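Local coordinates for major pilin backbone protein T-antigen, T13 (Streptococcus pyogenes, PDB 6BBT) that probably polymerises into the shaft of the cell-surface pilus, serving as the backbone subunit and the antigen of T serotyping, at residues Ser185-Ile197 with Gln201-Phe213. Numbering follows the deposited sequence.
Sequences SALYEKGQVVKII and QTKDVVIGQEYKF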
ATOM      1  N   SER A 185     -12.688   1.749  -3.752  1.00 18.64           N
ATOM      2  CA  SER A 185     -11.697   1.782  -4.830  1.00 17.81           C
ATOM      3  C   SER A 185     -11.215   0.366  -5.038  1.00 16.57           C
ATOM      4  O   SER A 185     -11.607  -0.542  -4.300  1.00 17.07           O
ATOM      5  CB  SER A 185     -10.518   2.691  -4.454  1.00 18.89           C
ATOM      6  OG  SER A 185      -9.723   2.142  -3.397  1.00 19.24           O
ATOM      7  N   ALA A 186     -10.330   0.165  -6.006  1.00 15.42           N
ATOM      8  CA  ALA A 186      -9.699  -1.149  -6.188  1.00 15.71           C
ATOM      9  C   ALA A 186      -8.859  -1.589  -4.971  1.00 14.64           C
ATOM     10  O   ALA A 186      -8.754  -2.780  -4.675  1.00 13.96           O
ATOM     11  CB  ALA A 186      -8.819  -1.144  -7.434  1.00 16.08           C
ATOM     12  N   LEU A 187      -8.281  -0.624  -4.267  1.00 15.02           N
ATOM     13  CA  LEU A 187      -7.445  -0.898  -3.097  1.00 15.33           C
ATOM     14  C   LEU A 187      -8.216  -1.088  -1.800  1.00 13.84           C
ATOM     15  O   LEU A 187      -7.735  -1.799  -0.928  1.00 11.98           O
ATOM     16  CB  LEU A 187      -6.468   0.237  -2.845  1.00 17.69           C
ATOM     17  CG  LEU A 187      -5.310   0.591  -3.808  1.00 20.83           C
ATOM     18  CD1 LEU A 187      -4.084   1.014  -2.987  1.00 22.88           C
ATOM     19  CD2 LEU A 187      -4.900  -0.529  -4.723  1.00 21.88           C
ATOM     20  N   TYR A 188      -9.343  -0.398  -1.646  1.00 13.14           N
ATOM     21  CA  TYR A 188     -10.122  -0.426  -0.405  1.00 13.59           C
ATOM     22  C   TYR A 188     -11.583  -0.655  -0.749  1.00 13.88           C
ATOM     23  O   TYR A 188     -12.252   0.232  -1.242  1.00 13.08           O
ATOM     24  CB  TYR A 188      -9.920   0.899   0.375  1.00 14.08           C
ATOM     25  CG  TYR A 188      -8.461   1.191   0.593  1.00 14.09           C
ATOM     26  CD1 TYR A 188      -7.750   0.537   1.582  1.00 14.86           C
ATOM     27  CD2 TYR A 188      -7.779   2.084  -0.228  1.00 14.60           C
ATOM     28  CE1 TYR A 188      -6.402   0.787   1.784  1.00 14.96           C
ATOM     29  CE2 TYR A 188      -6.439   2.347  -0.039  1.00 14.53           C
ATOM     30  CZ  TYR A 188      -5.752   1.678   0.951  1.00 15.23           C
ATOM     31  OH  TYR A 188      -4.424   1.938   1.117  1.00 16.99           O
ATOM     32  N   GLU A 189     -12.062  -1.849  -0.437  1.00 14.85           N
ATOM     33  CA  GLU A 189     -13.297  -2.375  -0.961  1.00 16.03           C
ATOM     34  C   GLU A 189     -14.492  -2.099  -0.063  1.00 15.12           C
ATOM     35  O   GLU A 189     -14.370  -1.870   1.157  1.00 13.69           O
ATOM     36  CB  GLU A 189     -13.161  -3.879  -1.153  1.00 18.35           C
ATOM     37  CG  GLU A 189     -11.990  -4.256  -2.061  1.00 20.89           C
ATOM     38  CD  GLU A 189     -12.149  -5.632  -2.672  1.00 24.20           C
ATOM     39  OE1 GLU A 189     -12.306  -6.609  -1.906  1.00 27.38           O
ATOM     40  OE2 GLU A 189     -12.124  -5.728  -3.919  1.00 27.21           O
ATOM     41  N   LYS A 190     -15.652  -2.155  -0.697  1.00 14.53           N
ATOM     42  CA  LYS A 190     -16.947  -2.043  -0.029  1.00 15.25           C
ATOM     43  C   LYS A 190     -17.065  -3.004   1.133  1.00 14.05           C
ATOM     44  O   LYS A 190     -16.638  -4.156   1.057  1.00 13.16           O
ATOM     45  CB  LYS A 190     -18.064  -2.368  -1.035  1.00 16.78           C
ATOM     46  CG  LYS A 190     -19.483  -2.208  -0.521  1.00 19.65           C
ATOM     47  CD  LYS A 190     -20.482  -2.492  -1.649  1.00 22.01           C
ATOM     48  CE  LYS A 190     -21.912  -2.620  -1.115  1.00 23.85           C
ATOM     49  NZ  LYS A 190     -22.429  -1.419  -0.384  1.00 25.51           N
ATOM     50  N   GLY A 191     -17.657  -2.530   2.216  1.00 13.37           N
ATOM     51  CA  GLY A 191     -17.845  -3.368   3.374  1.00 13.41           C
ATOM     52  C   GLY A 191     -16.676  -3.410   4.349  1.00 13.92           C
ATOM     53  O   GLY A 191     -16.813  -4.002   5.414  1.00 13.81           O
ATOM     54  N   GLN A 192     -15.532  -2.799   4.015  1.00 14.13           N
ATOM     55  CA  GLN A 192     -14.443  -2.650   4.994  1.00 14.44           C
ATOM     56  C   GLN A 192     -14.712  -1.421   5.841  1.00 14.74           C
ATOM     57  O   GLN A 192     -15.494  -0.546   5.445  1.00 14.25           O
ATOM     58  CB  GLN A 192     -13.104  -2.572   4.275  1.00 14.77           C
ATOM     59  CG  GLN A 192     -12.821  -3.842   3.493  1.00 15.10           C
ATOM     60  CD  GLN A 192     -12.613  -5.033   4.398  1.00 16.01           C
ATOM     61  OE1 GLN A 192     -11.904  -4.952   5.371  1.00 16.78           O
ATOM     62  NE2 GLN A 192     -13.225  -6.141   4.077  1.00 17.20           N
ATOM     63  N   VAL A 193     -14.079  -1.343   7.011  1.00 15.30           N
ATOM     64  CA  VAL A 193     -14.402  -0.291   7.973  1.00 15.76           C
ATOM     65  C   VAL A 193     -13.227   0.676   8.154  1.00 15.30           C
ATOM     66  O   VAL A 193     -12.065   0.284   8.060  1.00 13.73           O
ATOM     67  CB  VAL A 193     -14.891  -0.822   9.347  1.00 17.87           C
ATOM     68  CG1 VAL A 193     -16.202  -1.571   9.206  1.00 19.26           C
ATOM     69  CG2 VAL A 193     -13.902  -1.732  10.028  1.00 18.64           C
ATOM     70  N   VAL A 194     -13.576   1.941   8.320  1.00 14.96           N
ATOM     71  CA  VAL A 194     -12.650   3.016   8.596  1.00 15.86           C
ATOM     72  C   VAL A 194     -13.143   3.659   9.901  1.00 16.28           C
ATOM     73  O   VAL A 194     -14.348   3.882  10.100  1.00 14.59           O
ATOM     74  CB  VAL A 194     -12.651   4.059   7.438  1.00 16.55           C
ATOM     75  CG1 VAL A 194     -11.759   5.261   7.748  1.00 17.09           C
ATOM     76  CG2 VAL A 194     -12.176   3.408   6.126  1.00 17.24           C
ATOM     77  N   LYS A 195     -12.203   3.981  10.779  1.00 16.75           N
ATOM     78  CA  LYS A 195     -12.542   4.562  12.071  1.00 16.85           C
ATOM     79  C   LYS A 195     -12.938   6.036  11.959  1.00 15.94           C
ATOM     80  O   LYS A 195     -12.390   6.786  11.161  1.00 15.25           O
ATOM     81  CB  LYS A 195     -11.368   4.426  13.030  1.00 18.52           C
ATOM     82  CG  LYS A 195     -10.969   2.987  13.270  1.00 20.07           C
ATOM     83  CD  LYS A 195     -12.022   2.289  14.123  1.00 21.19           C
ATOM     84  CE  LYS A 195     -11.859   0.812  14.060  1.00 22.77           C
ATOM     85  NZ  LYS A 195     -12.790   0.218  15.055  1.00 23.68           N
ATOM     86  N   ILE A 196     -13.918   6.429  12.760  1.00 15.17           N
ATOM     87  CA  ILE A 196     -14.313   7.804  12.898  1.00 15.00           C
ATOM     88  C   ILE A 196     -14.395   8.110  14.404  1.00 16.27           C
ATOM     89  O   ILE A 196     -14.802   7.240  15.187  1.00 15.70           O
ATOM     90  CB  ILE A 196     -15.647   8.084  12.187  1.00 15.52           C
ATOM     91  CG1 ILE A 196     -15.973   9.577  12.149  1.00 16.54           C
ATOM     92  CG2 ILE A 196     -16.819   7.332  12.797  1.00 15.67           C
ATOM     93  CD1 ILE A 196     -17.070   9.926  11.164  1.00 17.07           C
ATOM     94  N   ILE A 197     -14.026   9.333  14.786  1.00 16.04           N
ATOM     95  CA  ILE A 197     -14.184   9.789  16.170  1.00 17.54           C
ATOM     96  C   ILE A 197     -15.279  10.821  16.180  1.00 17.83           C
ATOM     97  O   ILE A 197     -15.187  11.845  15.508  1.00 17.68           O
ATOM     98  CB  ILE A 197     -12.883  10.338  16.773  1.00 18.54           C
ATOM     99  CG1 ILE A 197     -11.818   9.242  16.726  1.00 18.81           C
ATOM    100  CG2 ILE A 197     -13.147  10.840  18.213  1.00 18.74           C
ATOM    101  CD1 ILE A 197     -10.409   9.712  16.986  1.00 20.20           C
ATOM    102  N   GLN A 201     -16.313   9.355  20.823  1.00 20.89           N
ATOM    103  CA  GLN A 201     -16.353   7.900  20.710  1.00 22.74           C
ATOM    104  C   GLN A 201     -15.791   7.457  19.381  1.00 21.32           C
ATOM    105  O   GLN A 201     -16.044   8.096  18.350  1.00 21.79           O
ATOM    106  CB  GLN A 201     -17.790   7.371  20.787  1.00 25.55           C
ATOM    107  CG  GLN A 201     -18.574   7.743  22.027  1.00 29.55           C
ATOM    108  CD  GLN A 201     -20.067   7.497  21.833  1.00 35.10           C
ATOM    109  OE1 GLN A 201     -20.900   8.372  22.101  1.00 40.42           O
ATOM    110  NE2 GLN A 201     -20.408   6.314  21.333  1.00 37.07           N
ATOM    111  N   THR A 202     -15.055   6.359  19.407  1.00 21.00           N
ATOM    112  CA  THR A 202     -14.493   5.764  18.198  1.00 22.78           C
ATOM    113  C   THR A 202     -15.562   4.834  17.615  1.00 22.82           C
ATOM    114  O   THR A 202     -16.035   3.935  18.302  1.00 21.95           O
ATOM    115  CB  THR A 202     -13.187   5.024  18.501  1.00 25.13           C
ATOM    116  OG1 THR A 202     -12.161   5.981  18.832  1.00 26.87           O
ATOM    117  CG2 THR A 202     -12.722   4.227  17.295  1.00 26.89           C
ATOM    118  N   LYS A 203     -15.967   5.096  16.377  1.00 21.64           N
ATOM    119  CA  LYS A 203     -16.976   4.304  15.680  1.00 21.65           C
ATOM    120  C   LYS A 203     -16.478   3.851  14.313  1.00 20.18           C
ATOM    121  O   LYS A 203     -15.367   4.215  13.913  1.00 18.48           O
ATOM    122  CB  LYS A 203     -18.231   5.141  15.518  1.00 23.52           C
ATOM    123  CG  LYS A 203     -18.930   5.427  16.818  1.00 26.64           C
ATOM    124  CD  LYS A 203     -20.302   5.996  16.535  1.00 31.09           C
ATOM    125  CE  LYS A 203     -21.091   6.196  17.813  1.00 35.21           C
ATOM    126  NZ  LYS A 203     -22.353   6.929  17.513  1.00 37.15           N
ATOM    127  N   ASP A 204     -17.301   3.059  13.606  1.00 18.81           N
ATOM    128  CA  ASP A 204     -16.919   2.465  12.307  1.00 18.43           C
ATOM    129  C   ASP A 204     -17.791   3.006  11.186  1.00 17.47           C
ATOM    130  O   ASP A 204     -19.037   2.959  11.269  1.00 15.76           O
ATOM    131  CB  ASP A 204     -17.063   0.944  12.322  1.00 20.47           C
ATOM    132  CG  ASP A 204     -16.021   0.250  13.141  1.00 22.57           C
ATOM    133  OD1 ASP A 204     -14.873   0.713  13.213  1.00 24.66           O
ATOM    134  OD2 ASP A 204     -16.344  -0.810  13.706  1.00 27.20           O
ATOM    135  N   VAL A 205     -17.133   3.550  10.161  1.00 15.46           N
ATOM    136  CA  VAL A 205     -17.772   3.908   8.916  1.00 14.81           C
ATOM    137  C   VAL A 205     -17.509   2.754   7.948  1.00 13.79           C
ATOM    138  O   VAL A 205     -16.370   2.361   7.759  1.00 14.30           O
ATOM    139  CB  VAL A 205     -17.196   5.210   8.354  1.00 14.69           C
ATOM    140  CG1 VAL A 205     -17.845   5.557   7.012  1.00 15.20           C
ATOM    141  CG2 VAL A 205     -17.398   6.332   9.357  1.00 14.94           C
ATOM    142  N   VAL A 206     -18.557   2.205   7.351  1.00 12.70           N
ATOM    143  CA  VAL A 206     -18.394   1.139   6.378  1.00 12.14           C
ATOM    144  C   VAL A 206     -18.260   1.775   4.989  1.00 11.47           C
ATOM    145  O   VAL A 206     -19.105   2.585   4.575  1.00 11.35           O
ATOM    146  CB  VAL A 206     -19.585   0.155   6.392  1.00 11.99           C
ATOM    147  CG1 VAL A 206     -19.370  -0.962   5.368  1.00 11.67           C
ATOM    148  CG2 VAL A 206     -19.781  -0.420   7.786  1.00 12.56           C
ATOM    149  N   ILE A 207     -17.202   1.402   4.276  1.00 11.40           N
ATOM    150  CA  ILE A 207     -16.960   1.882   2.909  1.00 10.99           C
ATOM    151  C   ILE A 207     -18.099   1.449   1.991  1.00 11.17           C
ATOM    152  O   ILE A 207     -18.532   0.319   2.037  1.00 10.45           O
ATOM    153  CB  ILE A 207     -15.628   1.357   2.353  1.00 10.91           C
ATOM    154  CG1 ILE A 207     -14.473   2.045   3.085  1.00 11.00           C
ATOM    155  CG2 ILE A 207     -15.517   1.611   0.850  1.00 11.02           C
ATOM    156  CD1 ILE A 207     -13.113   1.463   2.793  1.00 11.01           C
ATOM    157  N   GLY A 208     -18.579   2.392   1.197  1.00 11.43           N
ATOM    158  CA  GLY A 208     -19.574   2.147   0.141  1.00 11.90           C
ATOM    159  C   GLY A 208     -21.012   2.295   0.538  1.00 12.22           C
ATOM    160  O   GLY A 208     -21.887   1.772  -0.160  1.00 12.86           O
ATOM    161  N   GLN A 209     -21.273   2.954   1.669  1.00 12.22           N
ATOM    162  CA  GLN A 209     -22.649   3.250   2.093  1.00 13.02           C
ATOM    163  C   GLN A 209     -22.696   4.553   2.857  1.00 13.56           C
ATOM    164  O   GLN A 209     -21.715   4.960   3.457  1.00 13.53           O
ATOM    165  CB  GLN A 209     -23.245   2.105   2.954  1.00 12.98           C
ATOM    166  CG  GLN A 209     -22.577   1.950   4.315  1.00 12.65           C
ATOM    167  CD  GLN A 209     -22.925   0.656   5.042  1.00 12.32           C
ATOM    168  OE1 GLN A 209     -22.729  -0.442   4.527  1.00 11.90           O
ATOM    169  NE2 GLN A 209     -23.444   0.790   6.254  1.00 12.61           N
ATOM    170  N   GLU A 210     -23.857   5.181   2.850  1.00 14.71           N
ATOM    171  CA  GLU A 210     -24.067   6.442   3.516  1.00 16.28           C
ATOM    172  C   GLU A 210     -23.886   6.305   5.020  1.00 16.13           C
ATOM    173  O   GLU A 210     -24.381   5.347   5.618  1.00 16.12           O
ATOM    174  CB  GLU A 210     -25.467   6.963   3.208  1.00 18.01           C
ATOM    175  CG  GLU A 210     -25.620   7.381   1.761  1.00 20.17           C
ATOM    176  CD  GLU A 210     -26.892   8.163   1.491  1.00 22.75           C
ATOM    177  OE1 GLU A 210     -27.780   8.258   2.374  1.00 26.21           O
ATOM    178  OE2 GLU A 210     -26.996   8.699   0.375  1.00 26.79           O
ATOM    179  N   TYR A 211     -23.149   7.252   5.598  1.00 15.08           N
ATOM    180  CA  TYR A 211     -22.940   7.365   7.030  1.00 15.68           C
ATOM    181  C   TYR A 211     -23.514   8.713   7.463  1.00 16.61           C
ATOM    182  O   TYR A 211     -23.020   9.762   7.047  1.00 15.94           O
ATOM    183  CB  TYR A 211     -21.447   7.271   7.384  1.00 15.45           C
ATOM    184  CG  TYR A 211     -21.209   7.260   8.875  1.00 15.53           C
ATOM    185  CD1 TYR A 211     -21.051   8.432   9.576  1.00 15.30           C
ATOM    186  CD2 TYR A 211     -21.172   6.058   9.586  1.00 16.34           C
ATOM    187  CE1 TYR A 211     -20.873   8.432  10.955  1.00 16.40           C
ATOM    188  CE2 TYR A 211     -20.984   6.047  10.964  1.00 17.04           C
ATOM    189  CZ  TYR A 211     -20.845   7.240  11.641  1.00 16.60           C
ATOM    190  OH  TYR A 211     -20.657   7.236  12.995  1.00 17.73           O
ATOM    191  N   LYS A 212     -24.561   8.686   8.284  1.00 18.34           N
ATOM    192  CA  LYS A 212     -25.268   9.905   8.695  1.00 19.64           C
ATOM    193  C   LYS A 212     -24.834  10.305  10.090  1.00 20.34           C
ATOM    194  O   LYS A 212     -24.651   9.449  10.959  1.00 20.57           O
ATOM    195  CB  LYS A 212     -26.792   9.718   8.606  1.00 21.81           C
ATOM    196  CG  LYS A 212     -27.329   9.823   7.170  1.00 23.93           C
ATOM    197  CD  LYS A 212     -28.812   9.470   7.081  1.00 26.19           C
ATOM    198  CE  LYS A 212     -29.336   9.420   5.635  1.00 28.50           C
ATOM    199  NZ  LYS A 212     -29.108  10.697   4.887  1.00 30.15           N
ATOM    200  N   PHE A 213     -24.622  11.600  10.294  1.00 19.67           N
ATOM    201  CA  PHE A 213     -24.267  12.148  11.599  1.00 19.99           C
ATOM    202  C   PHE A 213     -24.728  13.604  11.686  1.00 20.70           C
ATOM    203  O   PHE A 213     -25.134  14.200  10.678  1.00 18.87           O
ATOM    204  CB  PHE A 213     -22.753  12.045  11.838  1.00 19.98           C
ATOM    205  CG  PHE A 213     -21.930  12.873  10.889  1.00 19.09           C
ATOM    206  CD1 PHE A 213     -21.543  12.362   9.657  1.00 18.81           C
ATOM    207  CD2 PHE A 213     -21.554  14.177  11.220  1.00 18.93           C
ATOM    208  CE1 PHE A 213     -20.802  13.126   8.775  1.00 18.11           C
ATOM    209  CE2 PHE A 213     -20.807  14.942  10.338  1.00 18.11           C
ATOM    210  CZ  PHE A 213     -20.434  14.420   9.116  1.00 17.84           C
TER
HETATM  211  O   HOH W   1     -21.199  -0.884   2.224  1.00 11.80           O
HETATM  212  O   HOH W   2     -22.011   0.453  -2.792  1.00 37.45           O
HETATM  213  O   HOH W   3     -14.223  -2.543  13.773  1.00 45.38           O
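Tyr188 opens the contact by setting CB against Ile207 CD1, while Ile207 CB and CG2 lie against the carbonyl oxygen of Glu189, whose carboxylate pairs with Lys28. The type II turn from Glu189 to Gln192 follows. Within it, Lys190, its CG anti to the backbone N (chi1 -176°), passes Ile207 O and bends at its last torsion, and NZ makes a weak 3.2 Å bond to Gly208 O; two waters tie the ammonium to Ile207 O, Gly208 O and Gln209 OE1. Gly191 N donates to Ile207 O at 3.0 Å, and Val206 CG1 presses tightly on Gly191 CA. Gln192 O takes the amide of Ile207 almost head-on (2.8 Å). Antiparallel pairing then begins: Val194 with Val205 and Ile196 with Lys203 are the hydrogen-bonded pairs, each joined by two N-H...O bonds. Val193 CG1 meets Val206 CG2 on one face; on the other, Val194 CG2 rests on Ile207. Lys195, bent at chi2 (-72°), runs alongside Asp204 and delivers NZ to the syn lone pair of OD1 at 2.8 Å, a salt bridge on the face of Val193. Ile196 wedges CG2 against Val205 CG2 (3.6 Å), which sits over the centre of the Tyr211 ring. Ile197 CG1 packs on Thr202 OG1. This is a classic antiparallel beta hairpin, extended by strand 220-227 beside strand 193-198, in the region assigned to the DUF7601 family of the transthyretin clan.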